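PDB 4PZC: 3-Hydroxyacyl-CoA dehydrogenase from Ralstonia eutropha H16, which catalyses the NAD-dependent interconversion of (S)-3-hydroxyacyl-CoA and 3-oxoacyl-CoA thioesters, with (S)-3-hydroxybutyryl-CoA among its substrates. Local coordinates for residues A[153-158]-A[178-183]; A[86-91]-A[99-104]; A[20-25]-A[172-177]; A[2-7]-A[26-31]. One frame throughout, in Å; residues are numbered along the deposited sequence.

Interaction 1. Residues A[153-158]-A[178-183]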
loop_
_atom_site.group_PDB
_atom_site.type_symbol
_atom_site.label_atom_id
_atom_site.label_comp_id
_atom_site.label_asym_id
_atom_site.label_seq_id
_atom_site.Cartn_x
_atom_site.Cartn_y
_atom_site.Cartn_z
ATOM N N LEU A 153 10.785 15.389 -6.630
ATOM C CA LEU A 153 11.795 16.251 -7.211
ATOM C C LEU A 153 12.859 15.315 -7.644
ATOM O O LEU A 153 13.418 14.606 -6.828
ATOM C CB LEU A 153 12.357 17.206 -6.170
ATOM C CG LEU A 153 11.350 18.156 -5.517
ATOM C CD1 LEU A 153 12.057 19.027 -4.475
ATOM C CD2 LEU A 153 10.638 19.009 -6.569
ATOM N N ILE A 154 13.118 15.272 -8.936
ATOM C CA ILE A 154 13.958 14.235 -9.460
ATOM C C ILE A 154 15.197 14.830 -10.104
ATOM O O ILE A 154 15.133 15.574 -11.094
ATOM C CB ILE A 154 13.232 13.360 -10.454
ATOM C CG1 ILE A 154 11.883 12.920 -9.884
ATOM C CG2 ILE A 154 14.113 12.169 -10.784
ATOM C CD1 ILE A 154 10.660 13.494 -10.585
ATOM N N ARG A 155 16.333 14.505 -9.518
ATOM C CA ARG A 155 17.556 15.080 -9.966
ATOM C C ARG A 155 18.046 14.208 -11.054
ATOM O O ARG A 155 18.200 12.999 -10.880
ATOM C CB ARG A 155 18.560 15.142 -8.831
ATOM C CG ARG A 155 18.203 16.233 -7.862
ATOM C CD ARG A 155 19.193 16.392 -6.723
ATOM N NE ARG A 155 20.503 16.897 -7.148
ATOM C CZ ARG A 155 21.300 17.636 -6.379
ATOM N NH1 ARG A 155 20.914 18.004 -5.153
ATOM N NH2 ARG A 155 22.479 18.036 -6.842
ATOM N N GLY A 156 18.272 14.818 -12.200
ATOM C CA GLY A 156 19.150 14.222 -13.170
ATOM C C GLY A 156 20.516 14.113 -12.512
ATOM O O GLY A 156 20.828 14.777 -11.520
ATOM N N LEU A 157 21.332 13.256 -13.085
ATOM C CA LEU A 157 22.746 13.175 -12.771
ATOM C C LEU A 157 23.444 14.552 -12.857
ATOM O O LEU A 157 24.512 14.734 -12.284
ATOM C CB LEU A 157 23.372 12.190 -13.767
ATOM C CG LEU A 157 24.706 11.541 -13.458
ATOM C CD1 LEU A 157 24.634 10.819 -12.123
ATOM C CD2 LEU A 157 25.101 10.574 -14.568
ATOM N N GLN A 158 22.848 15.506 -13.586
ATOM C CA GLN A 158 23.457 16.824 -13.840
ATOM C C GLN A 158 22.907 17.932 -12.979
ATOM O O GLN A 158 23.599 18.906 -12.719
ATOM C CB GLN A 158 23.214 17.271 -15.271
ATOM C CG GLN A 158 23.627 16.283 -16.327
ATOM C CD GLN A 158 22.448 15.512 -16.834
ATOM O OE1 GLN A 158 21.592 15.090 -16.044
ATOM N NE2 GLN A 158 22.381 15.321 -18.150
ATOM N N PRO A 178 7.986 18.351 -0.996
ATOM C CA PRO A 178 8.990 17.870 -1.926
ATOM C C PRO A 178 9.490 16.506 -1.542
ATOM O O PRO A 178 9.575 16.201 -0.362
ATOM C CB PRO A 178 10.142 18.846 -1.711
ATOM C CG PRO A 178 10.008 19.230 -0.283
ATOM C CD PRO A 178 8.531 19.422 -0.148
ATOM N N ILE A 179 9.843 15.713 -2.536
ATOM C CA ILE A 179 10.464 14.427 -2.312
ATOM C C ILE A 179 11.632 14.314 -3.271
ATOM O O ILE A 179 11.433 14.178 -4.479
ATOM C CB ILE A 179 9.472 13.293 -2.602
ATOM C CG1 ILE A 179 8.303 13.335 -1.616
ATOM C CG2 ILE A 179 10.161 11.937 -2.566
ATOM C CD1 ILE A 179 8.717 13.130 -0.177
ATOM N N THR A 180 12.849 14.387 -2.747
ATOM C CA THR A 180 14.034 14.356 -3.594
ATOM C C THR A 180 14.446 12.920 -3.901
ATOM O O THR A 180 14.411 12.031 -3.040
ATOM C CB THR A 180 15.158 15.193 -2.985
ATOM O OG1 THR A 180 14.715 16.552 -2.960
ATOM C CG2 THR A 180 16.426 15.117 -3.804
ATOM N N VAL A 181 14.797 12.704 -5.163
ATOM C CA VAL A 181 14.917 11.373 -5.714
ATOM C C VAL A 181 15.985 11.430 -6.768
ATOM O O VAL A 181 15.905 12.262 -7.657
ATOM C CB VAL A 181 13.613 10.967 -6.418
ATOM C CG1 VAL A 181 13.747 9.629 -7.128
ATOM C CG2 VAL A 181 12.470 10.922 -5.426
ATOM N N LYS A 182 16.990 10.565 -6.670
ATOM C CA LYS A 182 17.905 10.425 -7.774
ATOM C C LYS A 182 17.115 9.786 -8.904
ATOM O O LYS A 182 16.481 8.785 -8.710
ATOM C CB LYS A 182 19.090 9.534 -7.427
ATOM C CG LYS A 182 19.972 10.047 -6.314
ATOM C CD LYS A 182 21.289 9.278 -6.349
ATOM C CE LYS A 182 22.266 9.735 -5.265
ATOM N NZ LYS A 182 22.032 9.131 -3.913
ATOM N N ASN A 183 17.167 10.373 -10.083
ATOM C CA ASN A 183 16.604 9.768 -11.267
ATOM C C ASN A 183 16.840 8.254 -11.358
ATOM O O ASN A 183 18.000 7.783 -11.327
ATOM C CB ASN A 183 17.176 10.430 -12.514
ATOM C CG ASN A 183 16.436 10.025 -13.755
ATOM O OD1 ASN A 183 15.212 10.186 -13.837
ATOM N ND2 ASN A 183 17.165 9.462 -14.731
#
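The side-chain amide of Asn183 meets Ile154 through OD1, which lies 3.8 Å from the CG2 methyl of Ile154. Its polar atoms are engaged elsewhere, OD1 by the backbone N of Ile123 and ND2 by Ser122 OG. Asn183 CG stands anti to its backbone N (chi1 -169°). The other flat group, the Arg155 guanidinium, turns away from 178-183: its NH2 forms a salt bridge with Asp161, and the side chain touches the neighbouring strand by its aliphatic part, Arg155 CD lying 4.2 Å from Thr180 CG2.

The backbones of strands 150-155 and 177-182 run parallel. Leu153 N donates to Ile179 O, Arg155 N to Val181 O at 2.9 Å, and Asn183 N to Arg155 O at 2.9 Å, whereas the bond from Val181 N to Leu153 O is weak. Leu153 shares one face with Thr180 and Arg155, where helix 161-173 packs. Its CD1 comes to 3.4 Å from Pro178 CB, the two side chains lying alongside each other, and to 3.9 Å from Thr180 OG1. Ile154 and Val181 occupy the other face, with Ile154 CG1 4.3 Å from Val181 CB. Ile154 also lies close to His140, predicted to be important for catalysis.

The strands belong to a beta-alpha-beta unit at the end of this chain's sheet, where the second subunit meets strand 177-182. Alternate backbone groups pair between the strands; others turn outward, Ile154 to Gly138 and Thr180 N to Glu213 of the second subunit. Ile154 and Val181 make one face apolar; that of Leu153 is mixed, the Arg155 charge met by Asp161.

Interaction 2. Residues A[86-91]-A[99-104]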
loop_
_atom_site.group_PDB
_atom_site.type_symbol
_atom_site.label_atom_id
_atom_site.label_comp_id
_atom_site.label_asym_id
_atom_site.label_seq_id
_atom_site.Cartn_x
_atom_site.Cartn_y
_atom_site.Cartn_z
ATOM N N VAL A 86 10.729 27.436 -16.033
ATOM C CA VAL A 86 9.720 26.857 -16.917
ATOM C C VAL A 86 9.474 25.359 -16.665
ATOM O O VAL A 86 10.410 24.550 -16.634
ATOM C CB VAL A 86 10.119 27.058 -18.389
ATOM C CG1 VAL A 86 8.904 26.897 -19.300
ATOM C CG2 VAL A 86 10.748 28.434 -18.583
ATOM N N ILE A 87 8.198 25.004 -16.515
ATOM C CA ILE A 87 7.779 23.647 -16.232
ATOM C C ILE A 87 7.077 23.136 -17.460
ATOM O O ILE A 87 5.946 23.554 -17.751
ATOM C CB ILE A 87 6.764 23.585 -15.070
ATOM C CG1 ILE A 87 7.408 24.014 -13.748
ATOM C CG2 ILE A 87 6.185 22.176 -14.938
ATOM C CD1 ILE A 87 6.399 24.307 -12.658
ATOM N N GLU A 88 7.739 22.240 -18.187
ATOM C CA GLU A 88 7.088 21.584 -19.298
ATOM C C GLU A 88 6.184 20.553 -18.679
ATOM O O GLU A 88 6.605 19.769 -17.832
ATOM C CB GLU A 88 8.073 20.953 -20.280
ATOM C CG GLU A 88 7.374 20.198 -21.416
ATOM C CD GLU A 88 6.904 18.835 -20.985
ATOM O OE1 GLU A 88 7.792 18.016 -20.702
ATOM O OE2 GLU A 88 5.672 18.595 -20.885
ATOM N N ALA A 89 4.933 20.578 -19.121
ATOM C CA ALA A 89 3.873 19.798 -18.518
ATOM C C ALA A 89 2.867 19.449 -19.610
ATOM O O ALA A 89 1.658 19.417 -19.392
ATOM C CB ALA A 89 3.221 20.608 -17.405
ATOM N N ALA A 90 3.379 19.172 -20.795
ATOM C CA ALA A 90 2.535 19.168 -21.968
ATOM C C ALA A 90 2.475 17.838 -22.633
ATOM O O ALA A 90 1.444 17.534 -23.221
ATOM C CB ALA A 90 3.009 20.204 -22.954
ATOM N N THR A 91 3.560 17.055 -22.593
ATOM C CA THR A 91 3.464 15.669 -23.060
ATOM C C THR A 91 4.442 14.655 -22.471
ATOM O O THR A 91 5.516 14.992 -21.986
ATOM C CB THR A 91 3.551 15.584 -24.599
ATOM O OG1 THR A 91 2.704 14.524 -25.077
ATOM C CG2 THR A 91 4.992 15.366 -25.067
ATOM N N LYS A 99 11.824 18.191 -28.247
ATOM C CA LYS A 99 11.631 19.391 -29.057
ATOM C C LYS A 99 11.221 20.578 -28.188
ATOM O O LYS A 99 11.886 21.615 -28.189
ATOM C CB LYS A 99 10.577 19.133 -30.130
ATOM C CG LYS A 99 11.141 18.601 -31.438
ATOM C CD LYS A 99 10.191 17.596 -32.100
ATOM C CE LYS A 99 10.782 16.978 -33.371
ATOM N NZ LYS A 99 10.753 15.482 -33.317
ATOM N N ILE A 100 10.146 20.402 -27.424
ATOM C CA ILE A 100 9.677 21.444 -26.515
ATOM C C ILE A 100 10.785 22.016 -25.634
ATOM O O ILE A 100 10.928 23.236 -25.536
ATOM C CB ILE A 100 8.547 20.963 -25.595
ATOM C CG1 ILE A 100 7.317 20.530 -26.411
ATOM C CG2 ILE A 100 8.159 22.064 -24.612
ATOM C CD1 ILE A 100 6.394 19.589 -25.662
ATOM N N LEU A 101 11.568 21.150 -25.005
ATOM C CA LEU A 101 12.614 21.610 -24.089
ATOM C C LEU A 101 13.748 22.331 -24.827
ATOM O O LEU A 101 14.266 23.336 -24.351
ATOM C CB LEU A 101 13.146 20.450 -23.250
ATOM C CG LEU A 101 12.113 19.802 -22.310
ATOM C CD1 LEU A 101 12.647 18.488 -21.780
ATOM C CD2 LEU A 101 11.688 20.676 -21.138
ATOM N N LYS A 102 14.114 21.841 -26.000
ATOM C CA LYS A 102 15.033 22.573 -26.859
ATOM C C LYS A 102 14.451 23.962 -27.167
ATOM O O LYS A 102 15.107 24.982 -26.978
ATOM C CB LYS A 102 15.236 21.814 -28.159
ATOM C CG LYS A 102 15.995 20.514 -28.024
ATOM C CD LYS A 102 17.478 20.765 -28.178
ATOM C CE LYS A 102 18.236 19.462 -28.314
ATOM N NZ LYS A 102 17.799 18.672 -29.502
ATOM N N GLN A 103 13.207 23.986 -27.638
ATOM C CA GLN A 103 12.500 25.231 -27.913
ATOM C C GLN A 103 12.568 26.118 -26.677
ATOM O O GLN A 103 13.093 27.229 -26.742
ATOM C CB GLN A 103 11.046 24.943 -28.297
ATOM C CG GLN A 103 10.250 26.106 -28.876
ATOM C CD GLN A 103 8.744 25.839 -28.814
ATOM O OE1 GLN A 103 8.258 24.881 -29.414
ATOM N NE2 GLN A 103 8.007 26.665 -28.058
ATOM N N ILE A 104 12.081 25.621 -25.548
ATOM C CA ILE A 104 12.169 26.374 -24.304
ATOM C C ILE A 104 13.598 26.855 -24.021
ATOM O O ILE A 104 13.809 28.028 -23.703
ATOM C CB ILE A 104 11.718 25.537 -23.101
ATOM C CG1 ILE A 104 10.227 25.192 -23.199
ATOM C CG2 ILE A 104 11.994 26.284 -21.797
ATOM C CD1 ILE A 104 9.836 23.995 -22.345
#
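Val86 and Ile104 reach toward each other tip to tip, all of the Val86 branch resting on one methyl: Val86 CB is 4.0 Å from Ile104 CG2, and both valine methyls lie at a similar distance. Two residues on, Glu88 again points to the helix, and its aliphatic part serves as packing surface. Its CB lies 3.7 Å from Leu101 CD2 and 4.1 Å from Ile104 CD1, while Glu88 CG sits 3.8 Å from Ile100 CG2, the glutamate and isoleucine chains crossing at about a right angle. Glu88 CG is anti to the backbone N (chi1 177°), and a bend at chi2 (-79°) turns CD out of that line.

Strand 85-88 and helix 94-107 are consecutive members of a beta-alpha-beta unit of the Rossmann fold; the helix segment returns nearly antiparallel to the strand at 166°, its axis 9.9 Å away. Beyond the apolar part of Glu88, the carboxylate bends back to its own chain. Thr91 N donates to Glu88 OE2 over 3.1 Å, arriving from above the carboxylate plane. OE1 is taken by a salt bridge to Lys97, a predicted NAD-binding residue, and by Ser116 OG, and the lysine also binds Thr91 O. Ala90 places CB 4.4 Å from Ile100 CD1 and lies near Gly10 of the predicted NAD-binding loop. Thr91 approaches the same isoleucine methyl with CG2 at 4.5 Å.

Interaction 3. Residues A[20-25]-A[172-177]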
loop_
_atom_site.group_PDB
_atom_site.type_symbol
_atom_site.label_atom_id
_atom_site.label_comp_id
_atom_site.label_asym_id
_atom_site.label_seq_id
_atom_site.Cartn_x
_atom_site.Cartn_y
_atom_site.Cartn_z
ATOM N N GLN A 20 -2.692 26.991 -11.352
ATOM C CA GLN A 20 -3.507 27.250 -10.198
ATOM C C GLN A 20 -2.686 27.283 -8.924
ATOM O O GLN A 20 -2.764 28.244 -8.152
ATOM C CB GLN A 20 -4.579 26.166 -10.091
ATOM C CG GLN A 20 -5.346 26.202 -8.782
ATOM C CD GLN A 20 -6.707 25.572 -8.895
ATOM O OE1 GLN A 20 -7.187 25.291 -9.993
ATOM N NE2 GLN A 20 -7.344 25.347 -7.758
ATOM N N ALA A 21 -1.899 26.229 -8.720
ATOM C CA ALA A 21 -1.237 25.982 -7.434
ATOM C C ALA A 21 -0.292 27.089 -7.066
ATOM O O ALA A 21 -0.137 27.417 -5.898
ATOM C CB ALA A 21 -0.486 24.662 -7.467
ATOM N N CYS A 22 0.355 27.638 -8.082
ATOM C CA CYS A 22 1.198 28.796 -7.905
ATOM C C CYS A 22 0.327 30.017 -7.619
ATOM O O CYS A 22 0.532 30.722 -6.632
ATOM C CB CYS A 22 2.025 29.052 -9.173
ATOM S SG CYS A 22 2.857 27.638 -9.947
ATOM N N ALA A 23 -0.649 30.247 -8.493
ATOM C CA ALA A 23 -1.457 31.465 -8.491
ATOM C C ALA A 23 -2.045 31.784 -7.128
ATOM O O ALA A 23 -1.906 32.905 -6.629
ATOM C CB ALA A 23 -2.574 31.337 -9.497
ATOM N N VAL A 24 -2.686 30.792 -6.521
ATOM C CA VAL A 24 -3.293 30.976 -5.201
ATOM C C VAL A 24 -2.261 31.327 -4.130
ATOM O O VAL A 24 -2.591 31.923 -3.108
ATOM C CB VAL A 24 -4.075 29.728 -4.746
ATOM C CG1 VAL A 24 -5.109 29.329 -5.804
ATOM C CG2 VAL A 24 -3.120 28.582 -4.411
ATOM N N VAL A 25 -1.012 30.952 -4.371
ATOM C CA VAL A 25 0.092 31.350 -3.513
ATOM C C VAL A 25 0.568 32.757 -3.900
ATOM O O VAL A 25 1.549 33.271 -3.354
ATOM C CB VAL A 25 1.235 30.324 -3.620
ATOM C CG1 VAL A 25 2.428 30.747 -2.782
ATOM C CG2 VAL A 25 0.743 28.946 -3.191
ATOM N N LYS A 172 7.846 24.032 -1.575
ATOM C CA LYS A 172 7.393 24.300 -0.219
ATOM C C LYS A 172 6.463 25.487 -0.293
ATOM O O LYS A 172 5.388 25.443 0.289
ATOM C CB LYS A 172 8.548 24.576 0.740
ATOM C CG LYS A 172 9.284 23.335 1.249
ATOM C CD LYS A 172 9.858 23.578 2.648
ATOM C CE LYS A 172 10.690 22.417 3.164
ATOM N NZ LYS A 172 11.895 22.243 2.319
ATOM N N GLN A 173 6.850 26.514 -1.055
ATOM C CA GLN A 173 6.007 27.694 -1.214
ATOM C C GLN A 173 4.638 27.384 -1.838
ATOM O O GLN A 173 3.653 28.039 -1.526
ATOM C CB GLN A 173 6.708 28.792 -2.013
ATOM C CG GLN A 173 6.098 30.162 -1.723
ATOM C CD GLN A 173 6.516 31.259 -2.693
ATOM O OE1 GLN A 173 7.680 31.647 -2.748
ATOM N NE2 GLN A 173 5.550 31.789 -3.439
ATOM N N LEU A 174 4.564 26.382 -2.704
ATOM C CA LEU A 174 3.266 25.907 -3.209
ATOM C C LEU A 174 2.443 25.083 -2.192
ATOM O O LEU A 174 1.309 24.696 -2.486
ATOM C CB LEU A 174 3.463 25.085 -4.490
ATOM C CG LEU A 174 3.567 25.836 -5.834
ATOM C CD1 LEU A 174 4.908 26.526 -6.046
ATOM C CD2 LEU A 174 3.303 24.884 -6.993
ATOM N N GLY A 175 3.004 24.797 -1.012
ATOM C CA GLY A 175 2.334 23.961 -0.007
ATOM C C GLY A 175 2.354 22.468 -0.295
ATOM O O GLY A 175 1.639 21.718 0.349
ATOM N N LYS A 176 3.157 22.037 -1.269
ATOM C CA LYS A 176 3.386 20.614 -1.524
ATOM C C LYS A 176 4.591 20.151 -0.712
ATOM O O LYS A 176 5.515 20.927 -0.466
ATOM C CB LYS A 176 3.720 20.330 -3.005
ATOM C CG LYS A 176 2.877 21.004 -4.071
ATOM C CD LYS A 176 1.423 20.642 -3.900
ATOM C CE LYS A 176 0.636 20.797 -5.189
ATOM N NZ LYS A 176 -0.812 20.980 -4.881
ATOM N N TYR A 177 4.612 18.872 -0.346
ATOM C CA TYR A 177 5.836 18.281 0.176
ATOM C C TYR A 177 6.770 17.796 -0.941
ATOM O O TYR A 177 6.401 16.946 -1.744
ATOM C CB TYR A 177 5.561 17.159 1.186
ATOM C CG TYR A 177 6.319 17.448 2.448
ATOM C CD1 TYR A 177 7.713 17.469 2.443
ATOM C CD2 TYR A 177 5.656 17.795 3.626
ATOM C CE1 TYR A 177 8.428 17.788 3.583
ATOM C CE2 TYR A 177 6.364 18.107 4.776
ATOM C CZ TYR A 177 7.750 18.101 4.748
ATOM O OH TYR A 177 8.463 18.412 5.883
#
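Gln173 lies across Val25, the two side chains crossing at a slant. Its CG stands anti to the backbone N (chi1 -158°), and the chain is extended beyond it. Gln173 NE2 lies 3.4 Å from Val25 CG1, with Gln173 CG 3.9 Å from the same methyl. The backbone takes part as well: Gln173 O faces both methyls of Val25, with CG2 at 3.5 Å. No hydrogen bond joins the two segments, so Val25 meets Gln173 by packing alone.

Leu174 comes next and carries the apolar half of the contact. Its CD2 methyl touches Ala21 CB at 3.8 Å and Cys22 SG at 4.1 Å, which places one leucine branch against successive residues of helix 13-23. Leu174 CG is also 4.0 Å from Ala21 O, and its CA is 3.9 Å from Val25 CG2, so that backbone atoms of both Gln173 and Leu174 border the valine.

Gly175 then turns the chain with positive phi (77°) in a Schellman motif, its N bonding back to Lys172 O over 2.8 Å. Lys176 follows in a more extended conformation, its NZ bound by the carbonyls of Val145 and Met148. From Tyr177 the chain enters strand 177-182.

The contact therefore sets the C-terminal end region of helix 161-173 against that of helix 13-23, two helices distant in sequence but adjacent in the Rossmann domain. Leu27, just ahead of strand 28-32, touches both Cys22 and Gln173, and Gln20 faces helix 36-54.

Interaction 4. Residues A[2-7]-A[26-31]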
loop_
_atom_site.group_PDB
_atom_site.type_symbol
_atom_site.label_atom_id
_atom_site.label_comp_id
_atom_site.label_asym_id
_atom_site.label_seq_id
_atom_site.Cartn_x
_atom_site.Cartn_y
_atom_site.Cartn_z
ATOM N N SER A 2 15.461 35.774 -7.072
ATOM C CA SER A 2 14.288 35.052 -6.507
ATOM C C SER A 2 13.491 34.363 -7.633
ATOM O O SER A 2 13.905 34.376 -8.796
ATOM C CB SER A 2 13.411 36.046 -5.723
ATOM O OG SER A 2 12.849 35.454 -4.565
ATOM N N ILE A 3 12.367 33.740 -7.272
ATOM C CA ILE A 3 11.389 33.236 -8.247
ATOM C C ILE A 3 10.003 33.781 -7.909
ATOM O O ILE A 3 9.403 33.361 -6.924
ATOM C CB ILE A 3 11.287 31.689 -8.252
ATOM C CG1 ILE A 3 12.573 31.047 -8.771
ATOM C CG2 ILE A 3 10.117 31.230 -9.119
ATOM C CD1 ILE A 3 12.575 29.536 -8.680
ATOM N N ARG A 4 9.501 34.717 -8.711
ATOM C CA ARG A 4 8.106 35.169 -8.588
ATOM C C ARG A 4 7.266 34.935 -9.868
ATOM O O ARG A 4 6.037 35.107 -9.852
ATOM C CB ARG A 4 8.057 36.641 -8.122
ATOM C CG ARG A 4 7.975 36.810 -6.596
ATOM C CD ARG A 4 8.049 38.263 -6.097
ATOM N NE ARG A 4 7.703 39.280 -7.103
ATOM C CZ ARG A 4 6.469 39.672 -7.434
ATOM N NH1 ARG A 4 5.394 39.147 -6.855
ATOM N NH2 ARG A 4 6.307 40.602 -8.365
ATOM N N THR A 5 7.919 34.502 -10.948
ATOM C CA THR A 5 7.245 34.238 -12.214
ATOM C C THR A 5 7.617 32.880 -12.814
ATOM O O THR A 5 8.762 32.676 -13.217
ATOM C CB THR A 5 7.582 35.312 -13.247
ATOM O OG1 THR A 5 7.316 36.594 -12.683
ATOM C CG2 THR A 5 6.726 35.130 -14.511
ATOM N N VAL A 6 6.618 31.995 -12.913
ATOM C CA VAL A 6 6.781 30.601 -13.359
ATOM C C VAL A 6 6.188 30.320 -14.741
ATOM O O VAL A 6 4.960 30.376 -14.938
ATOM C CB VAL A 6 6.096 29.630 -12.375
ATOM C CG1 VAL A 6 5.965 28.226 -12.961
ATOM C CG2 VAL A 6 6.858 29.601 -11.062
ATOM N N GLY A 7 7.068 29.977 -15.680
ATOM C CA GLY A 7 6.651 29.438 -16.970
ATOM C C GLY A 7 5.962 28.083 -16.832
ATOM O O GLY A 7 6.340 27.264 -15.988
ATOM N N GLY A 26 -0.142 33.385 -4.836
ATOM C CA GLY A 26 0.221 34.702 -5.344
ATOM C C GLY A 26 1.440 34.694 -6.246
ATOM O O GLY A 26 2.271 35.598 -6.176
ATOM N N LEU A 27 1.553 33.689 -7.110
ATOM C CA LEU A 27 2.705 33.598 -8.006
ATOM C C LEU A 27 2.324 33.844 -9.461
ATOM O O LEU A 27 1.263 33.407 -9.912
ATOM C CB LEU A 27 3.393 32.243 -7.859
ATOM C CG LEU A 27 4.333 32.080 -6.661
ATOM C CD1 LEU A 27 4.986 30.704 -6.721
ATOM C CD2 LEU A 27 5.385 33.183 -6.621
ATOM N N ASN A 28 3.210 34.533 -10.185
ATOM C CA ASN A 28 2.936 34.960 -11.556
ATOM C C ASN A 28 3.195 33.824 -12.504
ATOM O O ASN A 28 4.288 33.263 -12.501
ATOM C CB ASN A 28 3.823 36.136 -11.942
ATOM C CG ASN A 28 3.814 37.226 -10.898
ATOM O OD1 ASN A 28 4.851 37.529 -10.295
ATOM N ND2 ASN A 28 2.627 37.798 -10.645
ATOM N N VAL A 29 2.192 33.483 -13.306
ATOM C CA VAL A 29 2.279 32.326 -14.189
ATOM C C VAL A 29 2.098 32.704 -15.650
ATOM O O VAL A 29 1.052 33.220 -16.032
ATOM C CB VAL A 29 1.198 31.275 -13.853
ATOM C CG1 VAL A 29 1.296 30.087 -14.802
ATOM C CG2 VAL A 29 1.320 30.807 -12.415
ATOM N N VAL A 30 3.114 32.430 -16.460
ATOM C CA VAL A 30 2.988 32.483 -17.921
ATOM C C VAL A 30 2.638 31.070 -18.425
ATOM O O VAL A 30 3.490 30.175 -18.395
ATOM C CB VAL A 30 4.304 32.987 -18.578
ATOM C CG1 VAL A 30 4.228 32.937 -20.098
ATOM C CG2 VAL A 30 4.633 34.398 -18.121
ATOM N N MET A 31 1.398 30.860 -18.874
ATOM C CA MET A 31 0.947 29.508 -19.251
ATOM C C MET A 31 0.708 29.367 -20.745
ATOM O O MET A 31 -0.330 29.787 -21.248
ATOM C CB MET A 31 -0.331 29.125 -18.500
ATOM C CG MET A 31 -0.613 27.630 -18.522
ATOM S SD MET A 31 -2.336 27.174 -18.798
ATOM C CE MET A 31 -3.114 27.794 -17.318
HETATM O O HOH W 1 4.845 36.502 -7.086
#
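Thr5, Val6 and Gly7 pair in parallel with Asn28, Val29 and Val30, the strand axes 4.6 Å apart at 20°, through Asn28 N to Arg4 O (2.9 Å), Val6 N to Asn28 O (2.7 Å) and Val30 N to Val6 O (3.2 Å). The last donor approaches from above the carbonyl plane of Val6.

The side chains meet mainly at the start of the strands. One end of the Asn28 amide lies over a face of the Arg4 guanidinium, toward its rim, the two planes perpendicular. On the same face of the sheet as Asn28, Thr5 brings OG1 3.6 Å from Asn28 CB, and its CG2 lies 4.2 Å from Val30 CG2. Leu27 CD2 packs on the backbone of Arg4, 3.8 Å from Arg4 O. A water lies 2.9 Å from Gly26 O and probably bonds to it, with at most a weak bond to Arg4 O. Gly26, with positive phi (73°), is the first residue after the preceding helix to leave helical angles, in a Schellman motif.

Strand 5-9, helix 13-23 and strand 28-32 form the first beta-alpha-beta unit of the NAD-binding Rossmann domain. Val29 leans on Ala19 and Cys22 of that helix, and Val6 on Ile85 and Ile87 of the neighbouring strand 85-88. Strand 5-9 thus lies between strands 28-32 and 85-88, with Asp84 OD2 receiving the Thr5 amide.

All four contacts lie in the NAD-binding Rossmann domain. Interactions 1, 2 and 4 each join parts of a beta-alpha-beta unit on one shared sheet, and along the chain they follow in the order 4, 2, 1. Interactions 2 and 4 touch through neighbouring strands 85-88 and 5-9, with centres 16 Å apart. Interaction 1 stands toward the other end of the strand order, its centre 22 Å from that of interaction 4. Interaction 3 brings residues 20-25 to residues 172-177, 147 residues on; it touches interaction 4 through Leu27 and interaction 1 where helix 161-173 leads to strand 177-182, so that the first and last of these units pack together within one domain.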